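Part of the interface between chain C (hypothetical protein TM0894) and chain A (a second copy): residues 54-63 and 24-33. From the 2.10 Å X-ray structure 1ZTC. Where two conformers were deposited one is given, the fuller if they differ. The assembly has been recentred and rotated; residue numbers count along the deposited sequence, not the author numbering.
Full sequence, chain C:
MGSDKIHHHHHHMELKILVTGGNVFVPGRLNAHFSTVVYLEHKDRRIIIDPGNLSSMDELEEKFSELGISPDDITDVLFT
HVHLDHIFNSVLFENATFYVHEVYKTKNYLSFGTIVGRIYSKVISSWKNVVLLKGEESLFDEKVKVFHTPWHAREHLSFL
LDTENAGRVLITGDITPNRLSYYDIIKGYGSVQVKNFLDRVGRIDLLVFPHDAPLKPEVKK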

# COMPACT_ATOMS: atom_id res chain seq x y z
N LEU C 54 12.95 -4.45 0.68
CA LEU C 54 12.64 -5.15 1.89
C LEU C 54 11.22 -5.68 1.93
O LEU C 54 10.96 -6.74 2.52
CB LEU C 54 12.89 -4.19 3.05
CG LEU C 54 12.61 -4.70 4.47
CD1 LEU C 54 13.56 -5.79 4.85
CD2 LEU C 54 12.73 -3.51 5.40
N SER C 55 10.30 -4.96 1.31
CA SER C 55 8.89 -5.31 1.35
C SER C 55 8.53 -6.60 0.57
O SER C 55 7.42 -7.12 0.74
CB SER C 55 8.05 -4.13 0.87
OG SER C 55 8.42 -3.73 -0.41
N SER C 56 9.46 -7.08 -0.27
CA SER C 56 9.35 -8.35 -1.00
C SER C 56 9.89 -9.54 -0.21
O SER C 56 9.98 -10.65 -0.74
CB SER C 56 10.09 -8.26 -2.34
OG SER C 56 9.38 -7.39 -3.20
N MSE C 57 10.21 -9.33 1.06
CA MSE C 57 10.90 -10.37 1.86
C MSE C 57 10.15 -11.70 1.97
O MSE C 57 10.77 -12.75 1.87
CB MSE C 57 11.30 -9.84 3.25
CG MSE C 57 10.16 -9.66 4.19
SE MSE C 57 10.66 -8.83 5.91
CE MSE C 57 9.76 -7.10 5.55
N ASP C 58 8.84 -11.65 2.16
CA ASP C 58 8.04 -12.88 2.22
C ASP C 58 7.96 -13.58 0.86
O ASP C 58 7.99 -14.79 0.81
CB ASP C 58 6.62 -12.60 2.71
CG ASP C 58 6.57 -12.00 4.12
OD1 ASP C 58 7.47 -12.28 4.94
OD2 ASP C 58 5.59 -11.28 4.39
N GLU C 59 7.82 -12.83 -0.23
CA GLU C 59 7.75 -13.47 -1.55
C GLU C 59 9.10 -14.15 -1.84
O GLU C 59 9.13 -15.31 -2.28
CB GLU C 59 7.40 -12.48 -2.66
CG GLU C 59 7.06 -13.20 -3.99
CD GLU C 59 6.42 -12.31 -5.03
OE1 GLU C 59 6.46 -11.08 -4.87
OE2 GLU C 59 5.89 -12.87 -6.03
N LEU C 60 10.20 -13.45 -1.55
CA LEU C 60 11.54 -14.01 -1.76
C LEU C 60 11.81 -15.25 -0.93
O LEU C 60 12.46 -16.19 -1.40
CB LEU C 60 12.62 -12.95 -1.53
CG LEU C 60 12.65 -11.86 -2.62
CD1 LEU C 60 13.52 -10.70 -2.19
CD2 LEU C 60 13.12 -12.42 -3.98
N GLU C 61 11.38 -15.22 0.33
CA GLU C 61 11.52 -16.39 1.21
C GLU C 61 10.89 -17.62 0.56
O GLU C 61 11.49 -18.69 0.50
CB GLU C 61 10.85 -16.12 2.56
CG GLU C 61 11.23 -17.10 3.65
CD GLU C 61 12.57 -16.74 4.27
OE1 GLU C 61 13.62 -17.17 3.73
OE2 GLU C 61 12.60 -16.01 5.28
N GLU C 62 9.67 -17.43 0.06
CA GLU C 62 8.89 -18.47 -0.60
C GLU C 62 9.59 -18.99 -1.86
O GLU C 62 9.69 -20.19 -2.06
CB GLU C 62 7.55 -17.83 -0.93
CG GLU C 62 6.39 -18.69 -1.23
CD GLU C 62 5.17 -17.78 -1.60
OE1 GLU C 62 4.57 -17.12 -0.68
OE2 GLU C 62 4.86 -17.72 -2.83
N LYS C 63 10.08 -18.08 -2.70
CA LYS C 63 10.72 -18.46 -3.94
C LYS C 63 12.07 -19.13 -3.71
O LYS C 63 12.39 -20.11 -4.38
CB LYS C 63 10.87 -17.25 -4.87
CG LYS C 63 9.56 -16.60 -5.25
CD LYS C 63 8.58 -17.54 -5.93
CE LYS C 63 7.19 -16.90 -6.09
NZ LYS C 63 7.18 -15.85 -7.08
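Chain A, residues 24-33: VFVPGRLNAH

Chain A meets chain C as a tight hairpin laid against the start of a helix. Its first strand, 24-26, turns through Pro27(A), Gly28(A) and Arg29(A) into the short strand 30-31, and the pairing is closed by backbone bonds from Val26(A) N to Leu30(A) O (2.9 Å) and from Ala32(A) N to Val24(A) O (2.7 Å). On chain C, a 3-10 segment at 54-56 leads into the helix that starts at Met57(C). The CA-CA register gives the direction: Ser55(C) lies nearest Asn31(A) at 4.7 Å and Glu59(C) nearest Gly28(A) at 5.1 Å, so the 28-31 segment of chain A runs antiparallel to the 55-59 segment of chain C.

Asn31(A), with 80 Å² covered, and Ser55(C), with 76 Å², fix one end of this register. Asn31(A) N donates to Ser55(C) O at 2.9 Å with an angle of 158° at the hydrogen, a backbone-to-backbone bond that depends on neither side chain. Two CA-H...O contacts accompany it: Leu30(A) CA to Ser55(C) O at 3.4 Å, and Ser55(C) CA to Asn31(A) O at 3.3 Å. The extended conformation of Asn31(A) (phi/psi -131/101) presents its N and O to the same serine. Ser55(C) CB also packs against Leu30(A) CD1 at 3.6 Å. The Asn31(A) side chain, chi1 t, reaches one helical turn along, where Asn31(A) ND2 donates to Asp58(C) OD2 at 3.1 Å and 161°. Asp58(C) OD2 also accepts from water 1 at 2.8 Å, and the water donates weakly to Val26(A) O at 3.4 Å.

Glu59(C), covered over 68 Å² and with its CA-to-CB bond directed toward chain A, holds the turn. Glu59(C) CB lies 3.3 Å from Gly28(A) O, while the extended side chain (chi1 and chi2 both t) carries Glu59(C) OE1 to Arg29(A) NH1 at 2.9 Å. The 151° angle and the position of OE1 at the guanidinium edge, near its plane, support a hydrogen-bonded salt bridge. Arg29(A) starts with CA-to-CB pointing away, but the end of its side chain comes back to chain C, with chi1 and chi2 both m and chi3 at -92°. Water 3 reinforces the junction, donating to Glu59(C) OE1 and Arg29(A) O, both at 2.6 Å, and accepting from Ser56(C) OG at 2.7 Å.

Gly28(A) adopts a positive phi of 83°, a conformation that favours glycine. Beside it, water 2 donates to Gly28(A) O at 2.5 Å and Glu62(C) OE2 at 2.7 Å, extending the contact another turn along the helix.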

# COMPACT_ATOMS: atom_id res chain seq x y z
N VAL A 24 0.56 -2.25 5.58
CA VAL A 24 0.55 -2.51 4.17
C VAL A 24 0.96 -3.95 3.99
O VAL A 24 2.11 -4.30 4.24
CB VAL A 24 1.49 -1.59 3.41
CG1 VAL A 24 1.17 -1.63 1.92
CG2 VAL A 24 1.36 -0.15 3.93
N PHE A 25 0.01 -4.78 3.59
CA PHE A 25 0.21 -6.21 3.59
C PHE A 25 -0.66 -6.86 2.58
O PHE A 25 -1.89 -6.70 2.60
CB PHE A 25 -0.12 -6.77 4.97
CG PHE A 25 -0.03 -8.27 5.03
CD1 PHE A 25 1.19 -8.91 4.83
CD2 PHE A 25 -1.15 -9.02 5.32
CE1 PHE A 25 1.28 -10.29 4.93
CE2 PHE A 25 -1.08 -10.41 5.38
CZ PHE A 25 0.14 -11.04 5.19
N VAL A 26 -0.01 -7.56 1.64
CA VAL A 26 -0.65 -8.37 0.66
C VAL A 26 0.01 -9.74 0.81
O VAL A 26 1.22 -9.85 0.55
CB VAL A 26 -0.40 -7.87 -0.76
CG1 VAL A 26 -0.95 -8.84 -1.78
CG2 VAL A 26 -1.01 -6.46 -0.99
N PRO A 27 -0.76 -10.76 1.27
CA PRO A 27 -0.17 -12.09 1.48
C PRO A 27 0.65 -12.56 0.30
O PRO A 27 0.15 -12.57 -0.82
CB PRO A 27 -1.40 -12.98 1.69
CG PRO A 27 -2.33 -12.07 2.44
CD PRO A 27 -2.17 -10.74 1.70
N GLY A 28 1.91 -12.90 0.56
CA GLY A 28 2.80 -13.48 -0.47
C GLY A 28 3.47 -12.48 -1.41
O GLY A 28 4.12 -12.87 -2.38
N ARG A 29 3.23 -11.19 -1.20
CA ARG A 29 3.64 -10.17 -2.19
C ARG A 29 4.19 -8.92 -1.60
O ARG A 29 5.06 -8.30 -2.21
CB ARG A 29 2.51 -9.73 -3.14
CG ARG A 29 2.03 -10.81 -3.99
CD ARG A 29 3.00 -11.12 -5.10
NE ARG A 29 2.71 -10.36 -6.30
CZ ARG A 29 3.55 -9.54 -6.93
NH1 ARG A 29 4.80 -9.37 -6.54
NH2 ARG A 29 3.12 -8.92 -8.01
N LEU A 30 3.68 -8.51 -0.46
CA LEU A 30 4.04 -7.19 0.07
C LEU A 30 3.89 -7.14 1.54
O LEU A 30 2.84 -7.45 2.08
CB LEU A 30 3.18 -6.10 -0.60
CG LEU A 30 3.46 -4.66 -0.19
CD1 LEU A 30 4.82 -4.23 -0.70
CD2 LEU A 30 2.39 -3.76 -0.78
N ASN A 31 4.99 -6.79 2.20
CA ASN A 31 4.97 -6.59 3.62
C ASN A 31 5.64 -5.25 3.93
O ASN A 31 6.87 -5.11 3.89
CB ASN A 31 5.73 -7.73 4.28
CG ASN A 31 5.57 -7.73 5.75
OD1 ASN A 31 5.34 -6.67 6.36
ND2 ASN A 31 5.63 -8.91 6.34
N ALA A 32 4.81 -4.25 4.19
CA ALA A 32 5.34 -2.94 4.48
C ALA A 32 4.66 -2.33 5.70
O ALA A 32 4.49 -1.11 5.77
CB ALA A 32 5.20 -2.04 3.23
N HIS A 33 4.32 -3.16 6.69
CA HIS A 33 3.86 -2.66 7.96
C HIS A 33 4.87 -1.67 8.52
O HIS A 33 6.06 -1.83 8.32
CB HIS A 33 3.71 -3.79 8.96
CG HIS A 33 2.63 -4.77 8.63
ND1 HIS A 33 1.36 -4.38 8.26
CD2 HIS A 33 2.64 -6.12 8.60
CE1 HIS A 33 0.62 -5.46 8.06
NE2 HIS A 33 1.38 -6.53 8.25
O HOH W 1 4.14 -10.23 2.19
O HOH W 2 4.23 -15.18 -3.31
O HOH W 3 7.25 -8.94 -3.54